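Local coordinates for sister chromatid cohesion protein (Chaetomium thermophilum, PDB 5T8V) that probably loads cohesin onto chromatin as the Scc2/Nipped-B loader, this chain being its helical C-terminal HEAT-repeat part, at residues L456-V470 with L601-L614. Residues are numbered along the deposited sequence; the frame is centred on the assembly and turned at random.
Sequences LGTMCAAISKLRGHV and LLRSQFCEAFGAIL
Phe610 packs onto helix 456-470 as a knob in the hole formed by Cys460, Ile463, Ser464 and Arg467, part of the helix-on-helix packing of this HEAT-repeat protein. Helix 610-614 crosses at -141°, its axis 9.9 Å away. The ring swings in beside Ile463 because chi1 (-173°) sets CG opposite the backbone N. From the root outward, CB and CG lie against Ile463 CG2, and CD1 meets that same methyl at 3.5 Å. CE1 then comes to Cys460, with the carbonyl O in the ring plane at 3.6 Å and SG approaching obliquely, while CZ touches Ser464 CB. Arg467 lies over one face of the ring, its CD in a CH-pi contact 4.3 Å from the centroid and its NE over the CD2-CE2 rim, the guanidinium plane tilted 28° from the ring. Cut back to an alanine, this position would probably leave the hole unfilled and the Arg467 chain without the ring it lies on. Ser464 turns its OG elsewhere, to Val639 O on helix 628-642. Ile463 also packs on Phe606: its CD1 makes a CH-pi contact over that ring's face, 4.0 Å from the centroid, whereas Met459 SD makes an edge-on Met-aromatic contact, 3.9 Å from Phe606 CE1.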
# COMPACT_ATOMS: atom_id res chain seq x y z
N LEU A 456 -10.93 7.33 9.73
CA LEU A 456 -11.11 7.99 8.45
C LEU A 456 -11.20 6.97 7.32
O LEU A 456 -11.87 7.22 6.31
CB LEU A 456 -9.96 8.97 8.19
CG LEU A 456 -10.00 10.27 9.00
CD1 LEU A 456 -8.68 11.03 8.87
CD2 LEU A 456 -11.15 11.16 8.56
N GLY A 457 -10.54 5.82 7.48
CA GLY A 457 -10.68 4.75 6.51
C GLY A 457 -12.09 4.20 6.44
O GLY A 457 -12.68 4.16 5.36
N THR A 458 -12.64 3.78 7.58
CA THR A 458 -13.98 3.21 7.58
C THR A 458 -15.01 4.23 7.09
O THR A 458 -15.92 3.89 6.33
CB THR A 458 -14.36 2.70 8.98
OG1 THR A 458 -14.39 3.80 9.89
CG2 THR A 458 -13.35 1.68 9.47
N MET A 459 -14.86 5.49 7.51
CA MET A 459 -15.77 6.53 7.04
C MET A 459 -15.65 6.70 5.53
O MET A 459 -16.66 6.83 4.82
CB MET A 459 -15.49 7.85 7.76
CG MET A 459 -15.99 7.87 9.21
SD MET A 459 -15.79 9.46 10.06
CE MET A 459 -14.02 9.49 10.25
N CYS A 460 -14.42 6.70 5.01
CA CYS A 460 -14.21 6.80 3.57
C CYS A 460 -14.94 5.67 2.85
O CYS A 460 -15.66 5.90 1.88
CB CYS A 460 -12.71 6.76 3.27
SG CYS A 460 -12.26 7.53 1.72
N ALA A 461 -14.75 4.43 3.32
CA ALA A 461 -15.45 3.29 2.72
C ALA A 461 -16.95 3.50 2.74
O ALA A 461 -17.64 3.21 1.76
CB ALA A 461 -15.07 2.01 3.46
N ALA A 462 -17.49 3.99 3.86
CA ALA A 462 -18.93 4.20 3.96
C ALA A 462 -19.41 5.21 2.92
O ALA A 462 -20.43 4.99 2.26
CB ALA A 462 -19.29 4.67 5.37
N ILE A 463 -18.70 6.32 2.77
CA ILE A 463 -19.08 7.32 1.77
C ILE A 463 -19.02 6.71 0.37
O ILE A 463 -19.92 6.93 -0.45
CB ILE A 463 -18.17 8.56 1.88
CG1 ILE A 463 -18.34 9.21 3.26
CG2 ILE A 463 -18.51 9.56 0.79
CD1 ILE A 463 -17.29 10.26 3.58
N SER A 464 -17.96 5.95 0.08
CA SER A 464 -17.84 5.32 -1.23
C SER A 464 -19.04 4.42 -1.51
O SER A 464 -19.63 4.45 -2.59
CB SER A 464 -16.54 4.53 -1.30
OG SER A 464 -16.35 3.96 -2.59
N LYS A 465 -19.41 3.60 -0.52
CA LYS A 465 -20.58 2.73 -0.68
C LYS A 465 -21.84 3.55 -0.92
O LYS A 465 -22.67 3.19 -1.75
CB LYS A 465 -20.73 1.84 0.55
CG LYS A 465 -22.14 1.29 0.73
CD LYS A 465 -22.17 0.10 1.66
CE LYS A 465 -23.60 -0.22 2.08
NZ LYS A 465 -24.56 -0.12 0.93
N LEU A 466 -22.00 4.66 -0.20
CA LEU A 466 -23.18 5.50 -0.40
C LEU A 466 -23.23 6.04 -1.83
O LEU A 466 -24.29 6.04 -2.46
CB LEU A 466 -23.19 6.65 0.61
CG LEU A 466 -24.36 7.63 0.48
CD1 LEU A 466 -24.90 8.00 1.84
CD2 LEU A 466 -23.93 8.88 -0.26
N ARG A 467 -22.09 6.50 -2.35
CA ARG A 467 -22.06 7.04 -3.70
C ARG A 467 -22.39 5.96 -4.73
O ARG A 467 -23.19 6.19 -5.65
CB ARG A 467 -20.69 7.66 -3.98
CG ARG A 467 -20.47 8.97 -3.24
CD ARG A 467 -19.00 9.25 -3.00
NE ARG A 467 -18.21 9.13 -4.23
CZ ARG A 467 -18.24 10.01 -5.23
NH1 ARG A 467 -19.03 11.08 -5.15
NH2 ARG A 467 -17.49 9.81 -6.30
N GLY A 468 -21.80 4.78 -4.58
CA GLY A 468 -22.15 3.68 -5.47
C GLY A 468 -23.63 3.36 -5.42
O GLY A 468 -24.27 3.16 -6.46
N HIS A 469 -24.20 3.31 -4.21
CA HIS A 469 -25.62 3.02 -4.08
C HIS A 469 -26.47 4.09 -4.75
O HIS A 469 -27.50 3.79 -5.36
CB HIS A 469 -25.99 2.88 -2.60
CG HIS A 469 -27.38 2.37 -2.37
ND1 HIS A 469 -27.96 1.41 -3.16
CD2 HIS A 469 -28.29 2.68 -1.42
CE1 HIS A 469 -29.18 1.16 -2.72
NE2 HIS A 469 -29.41 1.91 -1.66
N VAL A 470 -26.05 5.36 -4.66
CA VAL A 470 -26.79 6.43 -5.33
C VAL A 470 -26.76 6.24 -6.84
O VAL A 470 -27.78 6.37 -7.52
CB VAL A 470 -26.23 7.80 -4.92
CG1 VAL A 470 -26.79 8.91 -5.83
CG2 VAL A 470 -26.59 8.10 -3.47
N LEU A 601 -27.45 13.71 1.37
CA LEU A 601 -26.20 13.40 2.06
C LEU A 601 -24.99 13.72 1.19
O LEU A 601 -23.97 14.20 1.70
CB LEU A 601 -26.18 11.93 2.48
CG LEU A 601 -27.07 11.56 3.67
CD1 LEU A 601 -27.08 10.05 3.86
CD2 LEU A 601 -26.61 12.25 4.95
N LEU A 602 -25.07 13.46 -0.12
CA LEU A 602 -23.94 13.74 -0.99
C LEU A 602 -23.52 15.20 -0.92
O LEU A 602 -22.36 15.52 -1.20
CB LEU A 602 -24.26 13.37 -2.43
CG LEU A 602 -24.38 11.88 -2.74
CD1 LEU A 602 -24.76 11.68 -4.20
CD2 LEU A 602 -23.08 11.14 -2.43
N ARG A 603 -24.43 16.10 -0.55
CA ARG A 603 -24.12 17.51 -0.40
C ARG A 603 -23.91 17.91 1.05
O ARG A 603 -23.78 19.11 1.34
CB ARG A 603 -25.24 18.36 -1.02
CG ARG A 603 -25.61 17.96 -2.44
CD ARG A 603 -24.41 18.01 -3.37
NE ARG A 603 -23.81 19.34 -3.42
CZ ARG A 603 -22.87 19.71 -4.29
NH1 ARG A 603 -22.43 18.85 -5.19
NH2 ARG A 603 -22.38 20.94 -4.26
N SER A 604 -23.89 16.95 1.97
CA SER A 604 -23.60 17.25 3.36
C SER A 604 -22.10 17.46 3.55
O SER A 604 -21.28 17.01 2.74
CB SER A 604 -24.09 16.12 4.27
OG SER A 604 -23.25 14.98 4.17
N GLN A 605 -21.75 18.15 4.63
CA GLN A 605 -20.34 18.44 4.89
C GLN A 605 -19.55 17.15 5.12
O GLN A 605 -18.34 17.12 4.86
CB GLN A 605 -20.21 19.37 6.09
CG GLN A 605 -18.80 19.83 6.36
CD GLN A 605 -18.69 20.71 7.59
OE1 GLN A 605 -19.70 21.11 8.18
NE2 GLN A 605 -17.46 21.02 7.98
N PHE A 606 -20.21 16.10 5.59
CA PHE A 606 -19.52 14.83 5.81
C PHE A 606 -19.10 14.19 4.49
O PHE A 606 -17.91 13.95 4.25
CB PHE A 606 -20.42 13.88 6.61
CG PHE A 606 -19.91 12.47 6.68
CD1 PHE A 606 -18.72 12.19 7.33
CD2 PHE A 606 -20.62 11.43 6.12
CE1 PHE A 606 -18.25 10.89 7.41
CE2 PHE A 606 -20.15 10.13 6.19
CZ PHE A 606 -18.96 9.87 6.84
N CYS A 607 -20.06 13.92 3.61
CA CYS A 607 -19.75 13.23 2.36
C CYS A 607 -18.88 14.09 1.45
O CYS A 607 -18.00 13.57 0.76
CB CYS A 607 -21.04 12.84 1.64
SG CYS A 607 -21.94 11.50 2.44
N GLU A 608 -19.11 15.40 1.45
CA GLU A 608 -18.31 16.29 0.60
C GLU A 608 -16.83 16.25 0.95
O GLU A 608 -16.02 16.72 0.15
CB GLU A 608 -18.83 17.72 0.71
CG GLU A 608 -20.13 17.97 -0.05
CD GLU A 608 -20.55 19.43 -0.04
OE1 GLU A 608 -19.99 20.22 0.76
OE2 GLU A 608 -21.44 19.81 -0.84
N ALA A 609 -16.46 15.69 2.10
CA ALA A 609 -15.06 15.57 2.48
C ALA A 609 -14.37 14.37 1.84
O ALA A 609 -13.14 14.27 1.91
CB ALA A 609 -14.93 15.48 4.00
N PHE A 610 -15.14 13.47 1.22
CA PHE A 610 -14.62 12.25 0.60
C PHE A 610 -13.24 12.46 -0.01
O PHE A 610 -12.24 12.01 0.55
CB PHE A 610 -15.60 11.77 -0.48
CG PHE A 610 -15.25 10.44 -1.07
CD1 PHE A 610 -15.20 9.31 -0.29
CD2 PHE A 610 -14.97 10.33 -2.42
CE1 PHE A 610 -14.88 8.08 -0.83
CE2 PHE A 610 -14.65 9.11 -2.97
CZ PHE A 610 -14.60 7.98 -2.18
N GLY A 611 -13.18 13.15 -1.15
CA GLY A 611 -11.92 13.45 -1.80
C GLY A 611 -10.81 13.72 -0.81
O GLY A 611 -9.84 12.95 -0.73
N ALA A 612 -10.96 14.78 -0.01
CA ALA A 612 -9.92 15.16 0.93
C ALA A 612 -9.47 13.95 1.75
O ALA A 612 -8.30 13.55 1.70
CB ALA A 612 -10.43 16.27 1.86
N ILE A 613 -10.40 13.33 2.48
CA ILE A 613 -9.99 12.26 3.38
C ILE A 613 -9.42 11.09 2.59
O ILE A 613 -8.48 10.42 3.04
CB ILE A 613 -11.15 11.83 4.30
CG1 ILE A 613 -12.38 11.42 3.49
CG2 ILE A 613 -11.48 12.98 5.26
CD1 ILE A 613 -13.59 11.05 4.34
N LEU A 614 -9.94 10.85 1.38
CA LEU A 614 -9.38 9.79 0.54
C LEU A 614 -7.88 10.01 0.35
O LEU A 614 -7.08 9.09 0.52
CB LEU A 614 -10.10 9.74 -0.80
CG LEU A 614 -9.58 8.71 -1.81
CD1 LEU A 614 -9.55 7.31 -1.21
CD2 LEU A 614 -10.42 8.73 -3.08